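Local coordinates for conserved hypothetical protein (PDB 2GK4) that is of unknown function but, as a DNA/pantothenate metabolism flavoprotein, probably takes part in the pathway from pantothenate to coenzyme A, at residues K5-S10 with Q86-S91; T28-K33 with R53-E58; G32-E37 with T215-A220; Y44-I49 with P61-R66. All blocks are in the same frame, centred on the assembly; numbering follows the deposited sequence.

Interaction 1: residues K5-S10 with Q86-S91; sequences KILVTS and QVLIHS
Ile6 lies alongside Val87, both side chains pointing the same way, and a chi2 of -72° puts its CD1 3.7 Å from Val87 CB. The other branch, Ile6 CG2, meets Ile89 CD1 at 4.0 Å. On the opposite face Leu7 and Leu88 repeat the side-by-side arrangement, with Leu7 CG 3.9 Å from Leu88 CD1. The two strands that carry them run parallel, 16° apart in direction. Leu7 bonds through both its backbone groups, Leu7 N donating to Val87 O and Leu7 O accepting from Ile89 N, and Thr9 N then donates to Ile89 O. Each end is finished by a side chain. At the start, Gln86 bends back to offer OE1, in its carbonyl plane, to Lys5 N at 2.7 Å. At the close, Ser91 grips Thr9 O twice: its OG lies in the carbonyl plane at 2.6 Å, whereas its N comes from 45° above that plane at 3.1 Å. Thr9 OG1 is held by Met92 N. Helix 30-41 packs over the face bearing Ile6, Val8 and Ile89. A glycerol, probably from the crystallisation liquor, is hydrogen-bonded to Ser91 O and may mark a pocket. Strands 5-9 and 87-90 are adjacent at the centre of the sheet, on either side of the switch point where strand order reverses direction; there a Rossmann-like fold characteristically opens its ligand cleft at the C-terminal strand ends.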
loop_
_atom_site.group_PDB
_atom_site.type_symbol
_atom_site.label_atom_id
_atom_site.label_comp_id
_atom_site.label_asym_id
_atom_site.label_seq_id
_atom_site.Cartn_x
_atom_site.Cartn_y
_atom_site.Cartn_z
ATOM N N LYS A 5 -24.592 -14.988 -14.584
ATOM C CA LYS A 5 -23.347 -15.036 -13.848
ATOM C C LYS A 5 -22.933 -13.595 -13.600
ATOM O O LYS A 5 -23.047 -12.748 -14.503
ATOM C CB LYS A 5 -22.280 -15.733 -14.685
ATOM C CG LYS A 5 -22.537 -17.224 -14.961
ATOM C CD LYS A 5 -21.368 -17.796 -15.749
ATOM C CE LYS A 5 -21.559 -19.269 -16.082
ATOM N NZ LYS A 5 -20.384 -19.779 -16.862
ATOM N N ILE A 6 -22.479 -13.317 -12.384
ATOM C CA ILE A 6 -22.176 -11.944 -11.980
ATOM C C ILE A 6 -20.675 -11.738 -11.773
ATOM O O ILE A 6 -20.044 -12.465 -11.021
ATOM C CB ILE A 6 -22.903 -11.572 -10.657
ATOM C CG1 ILE A 6 -24.340 -12.138 -10.613
ATOM C CG2 ILE A 6 -22.859 -10.062 -10.427
ATOM C CD1 ILE A 6 -25.315 -11.480 -11.517
ATOM N N LEU A 7 -20.120 -10.711 -12.430
ATOM C CA LEU A 7 -18.747 -10.319 -12.232
ATOM C C LEU A 7 -18.737 -9.113 -11.296
ATOM O O LEU A 7 -19.493 -8.158 -11.473
ATOM C CB LEU A 7 -18.122 -9.945 -13.603
ATOM C CG LEU A 7 -16.625 -9.608 -13.705
ATOM C CD1 LEU A 7 -15.736 -10.796 -13.280
ATOM C CD2 LEU A 7 -16.355 -9.208 -15.149
ATOM N N VAL A 8 -17.912 -9.182 -10.260
ATOM C CA VAL A 8 -17.864 -8.130 -9.267
ATOM C C VAL A 8 -16.431 -7.700 -9.103
ATOM O O VAL A 8 -15.504 -8.548 -9.132
ATOM C CB VAL A 8 -18.470 -8.593 -7.879
ATOM C CG1 VAL A 8 -18.369 -7.470 -6.849
ATOM C CG2 VAL A 8 -19.935 -9.117 -8.013
ATOM N N THR A 9 -16.201 -6.390 -8.952
ATOM C CA THR A 9 -14.872 -5.943 -8.559
ATOM C C THR A 9 -14.938 -5.241 -7.212
ATOM O O THR A 9 -15.948 -4.579 -6.868
ATOM C CB THR A 9 -14.188 -4.974 -9.586
ATOM O OG1 THR A 9 -14.837 -3.689 -9.547
ATOM C CG2 THR A 9 -14.245 -5.535 -11.052
ATOM N N SER A 10 -13.884 -5.405 -6.425
ATOM C CA SER A 10 -13.784 -4.648 -5.183
ATOM C C SER A 10 -12.340 -4.370 -4.784
ATOM O O SER A 10 -11.396 -4.982 -5.294
ATOM C CB SER A 10 -14.474 -5.427 -4.041
ATOM O OG SER A 10 -13.617 -6.479 -3.604
ATOM N N GLN A 86 -22.999 -11.807 -17.275
ATOM C CA GLN A 86 -24.210 -11.093 -17.690
ATOM C C GLN A 86 -24.411 -9.767 -16.922
ATOM O O GLN A 86 -25.191 -8.877 -17.329
ATOM C CB GLN A 86 -25.421 -11.978 -17.496
ATOM C CG GLN A 86 -25.511 -13.153 -18.488
ATOM C CD GLN A 86 -24.399 -14.159 -18.289
ATOM O OE1 GLN A 86 -24.262 -14.744 -17.208
ATOM N NE2 GLN A 86 -23.578 -14.349 -19.323
ATOM N N VAL A 87 -23.690 -9.639 -15.815
ATOM C CA VAL A 87 -23.715 -8.415 -15.016
ATOM C C VAL A 87 -22.311 -8.120 -14.534
ATOM O O VAL A 87 -21.580 -9.044 -14.163
ATOM C CB VAL A 87 -24.639 -8.586 -13.769
ATOM C CG1 VAL A 87 -24.618 -7.301 -12.882
ATOM C CG2 VAL A 87 -26.041 -8.953 -14.201
ATOM N N LEU A 88 -21.946 -6.837 -14.555
ATOM C CA LEU A 88 -20.693 -6.357 -13.911
ATOM C C LEU A 88 -21.053 -5.309 -12.839
ATOM O O LEU A 88 -21.673 -4.293 -13.132
ATOM C CB LEU A 88 -19.718 -5.754 -14.953
ATOM C CG LEU A 88 -18.535 -4.972 -14.362
ATOM C CD1 LEU A 88 -17.660 -5.880 -13.433
ATOM C CD2 LEU A 88 -17.684 -4.390 -15.484
ATOM N N ILE A 89 -20.630 -5.571 -11.603
ATOM C CA ILE A 89 -20.762 -4.624 -10.527
ATOM C C ILE A 89 -19.379 -4.145 -10.196
ATOM O O ILE A 89 -18.604 -4.850 -9.552
ATOM C CB ILE A 89 -21.466 -5.234 -9.276
ATOM C CG1 ILE A 89 -22.827 -5.764 -9.655
ATOM C CG2 ILE A 89 -21.507 -4.197 -8.134
ATOM C CD1 ILE A 89 -23.505 -6.598 -8.501
ATOM N N HIS A 90 -19.061 -2.959 -10.708
ATOM C CA HIS A 90 -17.712 -2.437 -10.598
ATOM C C HIS A 90 -17.569 -1.535 -9.378
ATOM O O HIS A 90 -17.904 -0.333 -9.432
ATOM C CB HIS A 90 -17.309 -1.689 -11.882
ATOM C CG HIS A 90 -15.894 -1.210 -11.844
ATOM N ND1 HIS A 90 -15.524 0.084 -12.151
ATOM C CD2 HIS A 90 -14.763 -1.849 -11.465
ATOM C CE1 HIS A 90 -14.213 0.203 -12.012
ATOM N NE2 HIS A 90 -13.733 -0.955 -11.586
ATOM N N SER A 91 -17.080 -2.094 -8.277
ATOM C CA SER A 91 -16.900 -1.282 -7.085
ATOM C C SER A 91 -15.459 -1.015 -6.677
ATOM O O SER A 91 -15.208 -0.268 -5.704
ATOM C CB SER A 91 -17.718 -1.856 -5.916
ATOM O OG SER A 91 -17.001 -2.856 -5.227
#

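Interaction 2: residues T28-K33 with R53-E58; sequences TGHLGK and RALKPE
Thr28 meets the loop 53-58 through both backbone and side chain: its carbonyl O accepts from Leu55 N at 2.8 Å, with the N-H pointing almost straight at it (170°). The same oxygen has Ala54 CA at 3.4 Å in a C-H...O contact, so the peptide between Ala54 and Leu55 is pinned against it. The methyl CG2 of Thr28 rests near Arg53 O, and Thr28 OG1 lies 4.1 Å from Leu55 CD1. Gly29 follows as the N-cap of helix 30-41, and its positive phi suits a residue without a side chain. Its carbonyl O takes the first helical bond from Lys33 N and also a water that donates to it at 2.7 Å; that water donates equally to Leu55 O, bridging the two segments. His30 receives Leu55 CD1, which sits 3.7 Å from His30 CB and comes obliquely toward the ring. One turn on, Lys33 runs its aliphatic stem across the loop, CD lying 3.9 Å from Leu55 CB and CE 3.2 Å from Lys56 O. A chi4 of -78° bends NZ off the extended chain, and its salt bridge is made with Glu37 of the same helix. Beyond the contact, Pro57 packs on Leu48 of strand 45-50, and Arg53 touches Arg53 of the second subunit. The chemistry is thus divided: one direct backbone bond and one water fix the loop against the helix start, while the hydrocarbon parts of Leu55 and Lys33 fill the interface and the ammonium of Lys33 is paired within its own helix.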
loop_
_atom_site.group_PDB
_atom_site.type_symbol
_atom_site.label_atom_id
_atom_site.label_comp_id
_atom_site.label_asym_id
_atom_site.label_seq_id
_atom_site.Cartn_x
_atom_site.Cartn_y
_atom_site.Cartn_z
ATOM N N THR A 28 -10.824 -0.829 1.314
ATOM C CA THR A 28 -10.823 -2.243 1.726
ATOM C C THR A 28 -12.019 -3.016 1.163
ATOM O O THR A 28 -12.214 -4.189 1.476
ATOM C CB THR A 28 -10.727 -2.399 3.231
ATOM O OG1 THR A 28 -11.791 -1.663 3.832
ATOM C CG2 THR A 28 -9.367 -1.864 3.746
ATOM N N GLY A 29 -12.814 -2.363 0.327
ATOM C CA GLY A 29 -13.853 -3.085 -0.423
ATOM C C GLY A 29 -14.920 -3.761 0.442
ATOM O O GLY A 29 -15.488 -4.778 0.048
ATOM N N HIS A 30 -15.207 -3.195 1.616
ATOM C CA HIS A 30 -16.288 -3.732 2.463
ATOM C C HIS A 30 -17.629 -3.844 1.734
ATOM O O HIS A 30 -18.339 -4.828 1.864
ATOM C CB HIS A 30 -16.447 -2.916 3.746
ATOM C CG HIS A 30 -17.327 -3.561 4.775
ATOM N ND1 HIS A 30 -18.066 -2.829 5.681
ATOM C CD2 HIS A 30 -17.590 -4.867 5.049
ATOM C CE1 HIS A 30 -18.741 -3.650 6.468
ATOM N NE2 HIS A 30 -18.471 -4.891 6.108
ATOM N N LEU A 31 -17.990 -2.829 0.971
ATOM C CA LEU A 31 -19.273 -2.873 0.283
ATOM C C LEU A 31 -19.297 -3.979 -0.779
ATOM O O LEU A 31 -20.263 -4.745 -0.854
ATOM C CB LEU A 31 -19.582 -1.519 -0.290
ATOM C CG LEU A 31 -20.922 -1.375 -1.006
ATOM C CD1 LEU A 31 -22.128 -1.755 -0.134
ATOM C CD2 LEU A 31 -21.016 0.075 -1.459
ATOM N N GLY A 32 -18.199 -4.113 -1.525
ATOM C CA GLY A 32 -18.027 -5.221 -2.462
ATOM C C GLY A 32 -18.231 -6.588 -1.823
ATOM O O GLY A 32 -18.878 -7.470 -2.402
ATOM N N LYS A 33 -17.671 -6.758 -0.626
ATOM C CA LYS A 33 -17.824 -7.997 0.124
ATOM C C LYS A 33 -19.287 -8.275 0.432
ATOM O O LYS A 33 -19.759 -9.387 0.211
ATOM C CB LYS A 33 -16.990 -7.945 1.418
ATOM C CG LYS A 33 -17.219 -9.147 2.358
ATOM C CD LYS A 33 -16.321 -9.003 3.570
ATOM C CE LYS A 33 -16.415 -10.205 4.460
ATOM N NZ LYS A 33 -17.676 -10.140 5.270
ATOM N N ARG A 53 -5.341 -6.115 -0.118
ATOM C CA ARG A 53 -5.829 -5.477 1.106
ATOM C C ARG A 53 -7.355 -5.494 1.277
ATOM O O ARG A 53 -7.885 -5.033 2.305
ATOM C CB ARG A 53 -5.306 -4.034 1.161
ATOM C CG ARG A 53 -3.781 -3.926 0.970
ATOM C CD ARG A 53 -3.379 -2.573 0.402
ATOM N NE ARG A 53 -3.367 -1.520 1.415
ATOM C CZ ARG A 53 -4.422 -0.785 1.769
ATOM N NH1 ARG A 53 -4.284 0.148 2.710
ATOM N NH2 ARG A 53 -5.603 -0.971 1.196
ATOM N N ALA A 54 -8.079 -6.002 0.279
ATOM C CA ALA A 54 -9.531 -6.020 0.356
ATOM C C ALA A 54 -10.055 -7.065 1.337
ATOM O O ALA A 54 -9.478 -8.137 1.465
ATOM C CB ALA A 54 -10.147 -6.260 -1.011
ATOM N N LEU A 55 -11.163 -6.735 1.986
ATOM C CA LEU A 55 -11.919 -7.675 2.814
ATOM C C LEU A 55 -12.493 -8.733 1.902
ATOM O O LEU A 55 -13.099 -8.417 0.910
ATOM C CB LEU A 55 -13.057 -6.943 3.547
ATOM C CG LEU A 55 -12.562 -5.905 4.564
ATOM C CD1 LEU A 55 -13.740 -5.053 5.108
ATOM C CD2 LEU A 55 -11.788 -6.587 5.687
ATOM N N LYS A 56 -12.293 -9.996 2.233
ATOM C CA LYS A 56 -12.787 -11.051 1.347
ATOM C C LYS A 56 -14.026 -11.732 1.918
ATOM O O LYS A 56 -14.087 -12.013 3.113
ATOM C CB LYS A 56 -11.710 -12.136 1.105
ATOM C CG LYS A 56 -10.300 -11.642 0.746
ATOM C CD LYS A 56 -10.221 -11.110 -0.689
ATOM C CE LYS A 56 -8.772 -10.817 -1.083
ATOM N NZ LYS A 56 -8.071 -9.822 -0.224
ATOM N N PRO A 57 -14.989 -12.063 1.042
ATOM C CA PRO A 57 -16.046 -12.947 1.498
ATOM C C PRO A 57 -15.472 -14.325 1.852
ATOM O O PRO A 57 -14.383 -14.708 1.377
ATOM C CB PRO A 57 -16.979 -13.076 0.281
ATOM C CG PRO A 57 -16.445 -12.211 -0.780
ATOM C CD PRO A 57 -15.130 -11.678 -0.380
ATOM N N GLU A 58 -16.201 -15.064 2.660
ATOM C CA GLU A 58 -15.812 -16.442 2.947
ATOM C C GLU A 58 -15.907 -17.270 1.673
ATOM O O GLU A 58 -16.752 -16.995 0.804
ATOM C CB GLU A 58 -16.721 -17.053 4.020
ATOM C CG GLU A 58 -16.493 -16.461 5.414
ATOM C CD GLU A 58 -15.098 -16.730 5.916
ATOM O OE1 GLU A 58 -14.774 -17.918 6.124
ATOM O OE2 GLU A 58 -14.318 -15.762 6.096
HETATM O O HOH W 1 -14.227 -6.913 -1.038
#

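Interaction 3: residues G32-E37 with T215-A220; sequences GKIITE and TKEEIA
Ile34 and Lys216 set their side chains at about a right angle to each other where two helices meet on one flank of the alpha-beta-alpha sandwich. Helix 30-41 lies over strands 45-50 and 5-9, Thr36 meeting Val46, Leu48 and Val8, and helix 216-228 follows edge strand 210-213, with Ile219 on Val213. The short helical segments approach to 9.1 Å between axes and run in the same general sense, with a crossing angle of -46°. Ala220 points toward the partner at the nearest CA pair, with Ile35. Its CB sits between two isoleucines, 3.9 Å from Ile34 CG2 and 4.2 Å from Ile35 CG1. Ile34 has CG1 anti to the carbonyl carbon (chi1 -64°), and a chi2 of 172° extends CD1, which comes 3.8 Å from Lys216 CB and also meets Lys216 CD. The lysine thereby contributes its stem to the packing, and its outer part passes on toward His30 and the loop residues Ile195 and His200. Glu217, its chain bent at chi2, has OE2 4.0 Å from the same CD1. On the side of the sheet, Ile35 CD1 is a looser neighbour of Ile219 CG2 at 4.5 Å. No hydrogen bond crosses between the segments; the polar order is internal to each. Thr215, the N-cap of the second helix, uses its OG1 to accept from Glu218 N at 3.1 Å.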
loop_
_atom_site.group_PDB
_atom_site.type_symbol
_atom_site.label_atom_id
_atom_site.label_comp_id
_atom_site.label_asym_id
_atom_site.label_seq_id
_atom_site.Cartn_x
_atom_site.Cartn_y
_atom_site.Cartn_z
ATOM N N GLY A 32 -18.199 -4.113 -1.525
ATOM C CA GLY A 32 -18.027 -5.221 -2.462
ATOM C C GLY A 32 -18.231 -6.588 -1.823
ATOM O O GLY A 32 -18.878 -7.470 -2.402
ATOM N N LYS A 33 -17.671 -6.758 -0.626
ATOM C CA LYS A 33 -17.824 -7.997 0.124
ATOM C C LYS A 33 -19.287 -8.275 0.432
ATOM O O LYS A 33 -19.759 -9.387 0.211
ATOM C CB LYS A 33 -16.990 -7.945 1.418
ATOM C CG LYS A 33 -17.219 -9.147 2.358
ATOM C CD LYS A 33 -16.321 -9.003 3.570
ATOM C CE LYS A 33 -16.415 -10.205 4.460
ATOM N NZ LYS A 33 -17.676 -10.140 5.270
ATOM N N ILE A 34 -20.022 -7.265 0.905
ATOM C CA ILE A 34 -21.433 -7.467 1.297
ATOM C C ILE A 34 -22.288 -7.756 0.067
ATOM O O ILE A 34 -23.162 -8.635 0.094
ATOM C CB ILE A 34 -21.998 -6.251 2.074
ATOM C CG1 ILE A 34 -21.242 -6.063 3.411
ATOM C CG2 ILE A 34 -23.503 -6.445 2.376
ATOM C CD1 ILE A 34 -21.628 -4.764 4.143
ATOM N N ILE A 35 -22.016 -7.055 -1.029
ATOM C CA ILE A 35 -22.750 -7.311 -2.267
ATOM C C ILE A 35 -22.540 -8.752 -2.716
ATOM O O ILE A 35 -23.498 -9.458 -3.053
ATOM C CB ILE A 35 -22.336 -6.300 -3.349
ATOM C CG1 ILE A 35 -22.900 -4.916 -2.933
ATOM C CG2 ILE A 35 -22.864 -6.739 -4.736
ATOM C CD1 ILE A 35 -22.251 -3.736 -3.746
ATOM N N THR A 36 -21.286 -9.185 -2.683
ATOM C CA THR A 36 -20.936 -10.538 -3.107
ATOM C C THR A 36 -21.633 -11.568 -2.221
ATOM O O THR A 36 -22.236 -12.509 -2.751
ATOM C CB THR A 36 -19.404 -10.742 -3.137
ATOM O OG1 THR A 36 -18.816 -9.806 -4.066
ATOM C CG2 THR A 36 -19.041 -12.187 -3.577
ATOM N N GLU A 37 -21.530 -11.414 -0.896
ATOM C CA GLU A 37 -22.250 -12.310 0.049
ATOM C C GLU A 37 -23.742 -12.374 -0.245
ATOM O O GLU A 37 -24.343 -13.444 -0.241
ATOM C CB GLU A 37 -22.066 -11.823 1.479
ATOM C CG GLU A 37 -20.644 -11.959 1.953
ATOM C CD GLU A 37 -20.392 -11.249 3.278
ATOM O OE1 GLU A 37 -21.201 -10.379 3.721
ATOM O OE2 GLU A 37 -19.346 -11.548 3.869
ATOM N N THR A 215 -28.171 2.349 4.073
ATOM C CA THR A 215 -27.165 1.429 4.631
ATOM C C THR A 215 -26.564 0.539 3.560
ATOM O O THR A 215 -27.131 0.355 2.466
ATOM C CB THR A 215 -27.742 0.492 5.754
ATOM O OG1 THR A 215 -28.713 -0.406 5.189
ATOM C CG2 THR A 215 -28.400 1.287 6.864
ATOM N N LYS A 216 -25.409 -0.037 3.888
ATOM C CA LYS A 216 -24.741 -0.997 3.030
ATOM C C LYS A 216 -25.620 -2.187 2.751
ATOM O O LYS A 216 -25.644 -2.679 1.642
ATOM C CB LYS A 216 -23.441 -1.485 3.697
ATOM C CG LYS A 216 -22.301 -0.470 3.598
ATOM C CD LYS A 216 -21.026 -0.931 4.381
ATOM C CE LYS A 216 -19.838 -0.037 4.047
ATOM N NZ LYS A 216 -20.103 1.418 4.432
ATOM N N GLU A 217 -26.335 -2.655 3.770
ATOM C CA GLU A 217 -27.229 -3.797 3.592
ATOM C C GLU A 217 -28.333 -3.430 2.596
ATOM O O GLU A 217 -28.677 -4.231 1.719
ATOM C CB GLU A 217 -27.803 -4.240 4.943
ATOM C CG GLU A 217 -26.736 -4.806 5.911
ATOM C CD GLU A 217 -25.760 -3.752 6.474
ATOM O OE1 GLU A 217 -26.148 -2.576 6.698
ATOM O OE2 GLU A 217 -24.588 -4.118 6.709
ATOM N N GLU A 218 -28.852 -2.205 2.706
ATOM C CA GLU A 218 -29.895 -1.740 1.783
ATOM C C GLU A 218 -29.351 -1.627 0.369
ATOM O O GLU A 218 -30.081 -1.919 -0.594
ATOM C CB GLU A 218 -30.459 -0.386 2.210
ATOM C CG GLU A 218 -31.692 -0.466 3.107
ATOM C CD GLU A 218 -32.108 0.892 3.694
ATOM O OE1 GLU A 218 -31.982 1.940 3.008
ATOM O OE2 GLU A 218 -32.578 0.903 4.858
ATOM N N ILE A 219 -28.087 -1.195 0.241
ATOM C CA ILE A 219 -27.425 -1.152 -1.080
ATOM C C ILE A 219 -27.436 -2.544 -1.700
ATOM O O ILE A 219 -27.899 -2.735 -2.844
ATOM C CB ILE A 219 -25.970 -0.570 -1.016
ATOM C CG1 ILE A 219 -26.004 0.899 -0.575
ATOM C CG2 ILE A 219 -25.244 -0.708 -2.384
ATOM C CD1 ILE A 219 -24.603 1.484 -0.146
ATOM N N ALA A 220 -26.928 -3.517 -0.932
ATOM C CA ALA A 220 -26.897 -4.909 -1.404
ATOM C C ALA A 220 -28.264 -5.484 -1.771
ATOM O O ALA A 220 -28.398 -6.125 -2.831
ATOM C CB ALA A 220 -26.126 -5.833 -0.413
#

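Interaction 4: residues Y44-I49 with P61-R66; sequences YEVCLI and PNLSIR
With CG anti to the backbone N (chi1 177°) and chi2 at 67°, Leu63 turns its CD1 onto the neighbouring strand, between Val46 and Leu48. There CD1 lies 4.1 Å from Val46 CG1 and 4.0 Å from Leu48 CB. The two side chains Val46 and Leu63 pass at a slant, on the face of the sheet that helix 30-41 covers with Thr36 and Leu40. The backbones run parallel, 13° apart in direction, and are joined by four bonds that alternate regularly: Val46 N to Asn62 O, Ser64 N to Val46 O, Leu48 N to Ser64 O and Arg66 N to Leu48 O. In each the donor lies nearly on the line of the carbonyl bond, as evidence of a well-formed parallel pair. Strand 63-67 is the outermost on this side of the Rossmann-like sheet within the chain, while strand 45-50 is flanked on its other side by strand 5-9. Two waters extend the pairing. One donates to Val46 O at 2.9 Å and lies 2.7 Å from Ser64 OG. The other links the starts of the two strands, donating to Tyr44 O at 2.8 Å and accepting from Asn62 ND2 at 2.9 Å. On the opposite face, which carries Cys47 and Ser64, helix 71-81 packs with Arg81 against Cys47, and with Glu77 against Arg66.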
loop_
_atom_site.group_PDB
_atom_site.type_symbol
_atom_site.label_atom_id
_atom_site.label_comp_id
_atom_site.label_asym_id
_atom_site.label_seq_id
_atom_site.Cartn_x
_atom_site.Cartn_y
_atom_site.Cartn_z
ATOM N N TYR A 44 -26.597 -16.954 -6.843
ATOM C CA TYR A 44 -25.824 -16.556 -8.037
ATOM C C TYR A 44 -24.404 -17.086 -8.021
ATOM O O TYR A 44 -23.804 -17.245 -6.953
ATOM C CB TYR A 44 -25.748 -15.020 -8.154
ATOM C CG TYR A 44 -27.080 -14.440 -8.535
ATOM C CD1 TYR A 44 -27.955 -13.994 -7.557
ATOM C CD2 TYR A 44 -27.488 -14.396 -9.877
ATOM C CE1 TYR A 44 -29.206 -13.486 -7.882
ATOM C CE2 TYR A 44 -28.739 -13.887 -10.221
ATOM C CZ TYR A 44 -29.589 -13.432 -9.213
ATOM O OH TYR A 44 -30.840 -12.943 -9.518
ATOM N N GLU A 45 -23.896 -17.360 -9.221
ATOM C CA GLU A 45 -22.498 -17.650 -9.457
ATOM C C GLU A 45 -21.810 -16.290 -9.578
ATOM O O GLU A 45 -22.289 -15.420 -10.323
ATOM C CB GLU A 45 -22.349 -18.447 -10.754
ATOM C CG GLU A 45 -20.899 -18.711 -11.142
ATOM C CD GLU A 45 -20.798 -19.568 -12.407
ATOM O OE1 GLU A 45 -19.744 -19.485 -13.100
ATOM O OE2 GLU A 45 -21.792 -20.287 -12.710
ATOM N N VAL A 46 -20.769 -16.076 -8.778
ATOM C CA VAL A 46 -20.070 -14.778 -8.755
ATOM C C VAL A 46 -18.588 -14.990 -8.994
ATOM O O VAL A 46 -17.981 -15.875 -8.399
ATOM C CB VAL A 46 -20.221 -14.050 -7.391
ATOM C CG1 VAL A 46 -19.425 -12.702 -7.395
ATOM C CG2 VAL A 46 -21.699 -13.818 -7.053
ATOM N N CYS A 47 -17.997 -14.150 -9.837
ATOM C CA CYS A 47 -16.557 -14.103 -9.958
ATOM C C CYS A 47 -16.122 -12.753 -9.397
ATOM O O CYS A 47 -16.594 -11.690 -9.866
ATOM C CB CYS A 47 -16.139 -14.252 -11.420
ATOM S SG CYS A 47 -14.360 -13.872 -11.665
ATOM N N LEU A 48 -15.307 -12.786 -8.347
ATOM C CA LEU A 48 -14.872 -11.547 -7.698
ATOM C C LEU A 48 -13.440 -11.220 -8.068
ATOM O O LEU A 48 -12.528 -12.006 -7.774
ATOM C CB LEU A 48 -14.955 -11.693 -6.163
ATOM C CG LEU A 48 -14.432 -10.499 -5.353
ATOM C CD1 LEU A 48 -15.275 -9.230 -5.591
ATOM C CD2 LEU A 48 -14.350 -10.823 -3.842
ATOM N N ILE A 49 -13.249 -10.075 -8.716
ATOM C CA ILE A 49 -11.926 -9.537 -8.962
ATOM C C ILE A 49 -11.636 -8.589 -7.810
ATOM O O ILE A 49 -12.405 -7.644 -7.547
ATOM C CB ILE A 49 -11.878 -8.780 -10.304
ATOM C CG1 ILE A 49 -12.343 -9.701 -11.440
ATOM C CG2 ILE A 49 -10.473 -8.178 -10.559
ATOM C CD1 ILE A 49 -11.583 -11.025 -11.535
ATOM N N PRO A 61 -18.901 -22.348 -2.741
ATOM C CA PRO A 61 -18.871 -23.185 -3.940
ATOM C C PRO A 61 -19.157 -22.406 -5.224
ATOM O O PRO A 61 -18.662 -22.793 -6.284
ATOM C CB PRO A 61 -19.995 -24.210 -3.702
ATOM C CG PRO A 61 -20.673 -23.816 -2.442
ATOM C CD PRO A 61 -19.744 -22.931 -1.684
ATOM N N ASN A 62 -19.931 -21.322 -5.128
ATOM C CA ASN A 62 -20.328 -20.569 -6.326
ATOM C C ASN A 62 -19.518 -19.287 -6.499
ATOM O O ASN A 62 -19.843 -18.457 -7.351
ATOM C CB ASN A 62 -21.817 -20.267 -6.309
ATOM C CG ASN A 62 -22.655 -21.503 -6.561
ATOM O OD1 ASN A 62 -22.204 -22.456 -7.225
ATOM N ND2 ASN A 62 -23.852 -21.519 -6.008
ATOM N N LEU A 63 -18.474 -19.151 -5.691
ATOM C CA LEU A 63 -17.575 -18.001 -5.767
ATOM C C LEU A 63 -16.204 -18.393 -6.302
ATOM O O LEU A 63 -15.584 -19.383 -5.839
ATOM C CB LEU A 63 -17.437 -17.363 -4.389
ATOM C CG LEU A 63 -16.480 -16.177 -4.264
ATOM C CD1 LEU A 63 -17.030 -14.980 -5.052
ATOM C CD2 LEU A 63 -16.263 -15.860 -2.761
ATOM N N SER A 64 -15.728 -17.608 -7.274
ATOM C CA SER A 64 -14.346 -17.682 -7.727
ATOM C C SER A 64 -13.714 -16.328 -7.439
ATOM O O SER A 64 -14.323 -15.282 -7.684
ATOM C CB SER A 64 -14.258 -17.923 -9.235
ATOM O OG SER A 64 -15.061 -19.015 -9.626
ATOM N N ILE A 65 -12.501 -16.347 -6.914
ATOM C CA ILE A 65 -11.810 -15.097 -6.595
ATOM C C ILE A 65 -10.542 -14.999 -7.429
ATOM O O ILE A 65 -9.800 -15.983 -7.565
ATOM C CB ILE A 65 -11.505 -14.997 -5.079
ATOM C CG1 ILE A 65 -12.803 -14.986 -4.251
ATOM C CG2 ILE A 65 -10.612 -13.769 -4.749
ATOM C CD1 ILE A 65 -12.562 -14.881 -2.731
ATOM N N ARG A 66 -10.308 -13.822 -7.998
ATOM C CA ARG A 66 -9.056 -13.547 -8.661
ATOM C C ARG A 66 -8.460 -12.293 -8.030
ATOM O O ARG A 66 -9.116 -11.252 -7.970
ATOM C CB ARG A 66 -9.290 -13.347 -10.151
ATOM C CG ARG A 66 -8.055 -12.792 -10.886
ATOM C CD ARG A 66 -7.046 -13.891 -11.230
ATOM N NE ARG A 66 -7.689 -15.035 -11.888
ATOM C CZ ARG A 66 -7.048 -15.993 -12.560
ATOM N NH1 ARG A 66 -5.726 -15.967 -12.690
ATOM N NH2 ARG A 66 -7.736 -16.981 -13.109
HETATM O O HOH W 2 -24.576 -18.990 -4.868
HETATM O O HOH W 3 -17.652 -18.398 -9.888
#

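From the N terminus, strand 5-9 pairs with 86-91 in interaction 1, closing a loop that encloses both interaction 2 and interaction 4. Within it, helix 30-41 starts at the 53-58 loop in interaction 2, and strand 45-50 pairs with 63-66 in interaction 4; these two cross along the chain, Glu58 O packing on Leu63 CD2 at 3.8 Å. Interaction 3 carries the helix on to 215-220 near the C terminus. It shares Gly32 and Lys33 with interaction 2, crosses interaction 1 and encloses interaction 4. Together, interactions 1 and 4 join neighbouring strands of one sheet, and interactions 2 and 3 fasten the helix lying on it.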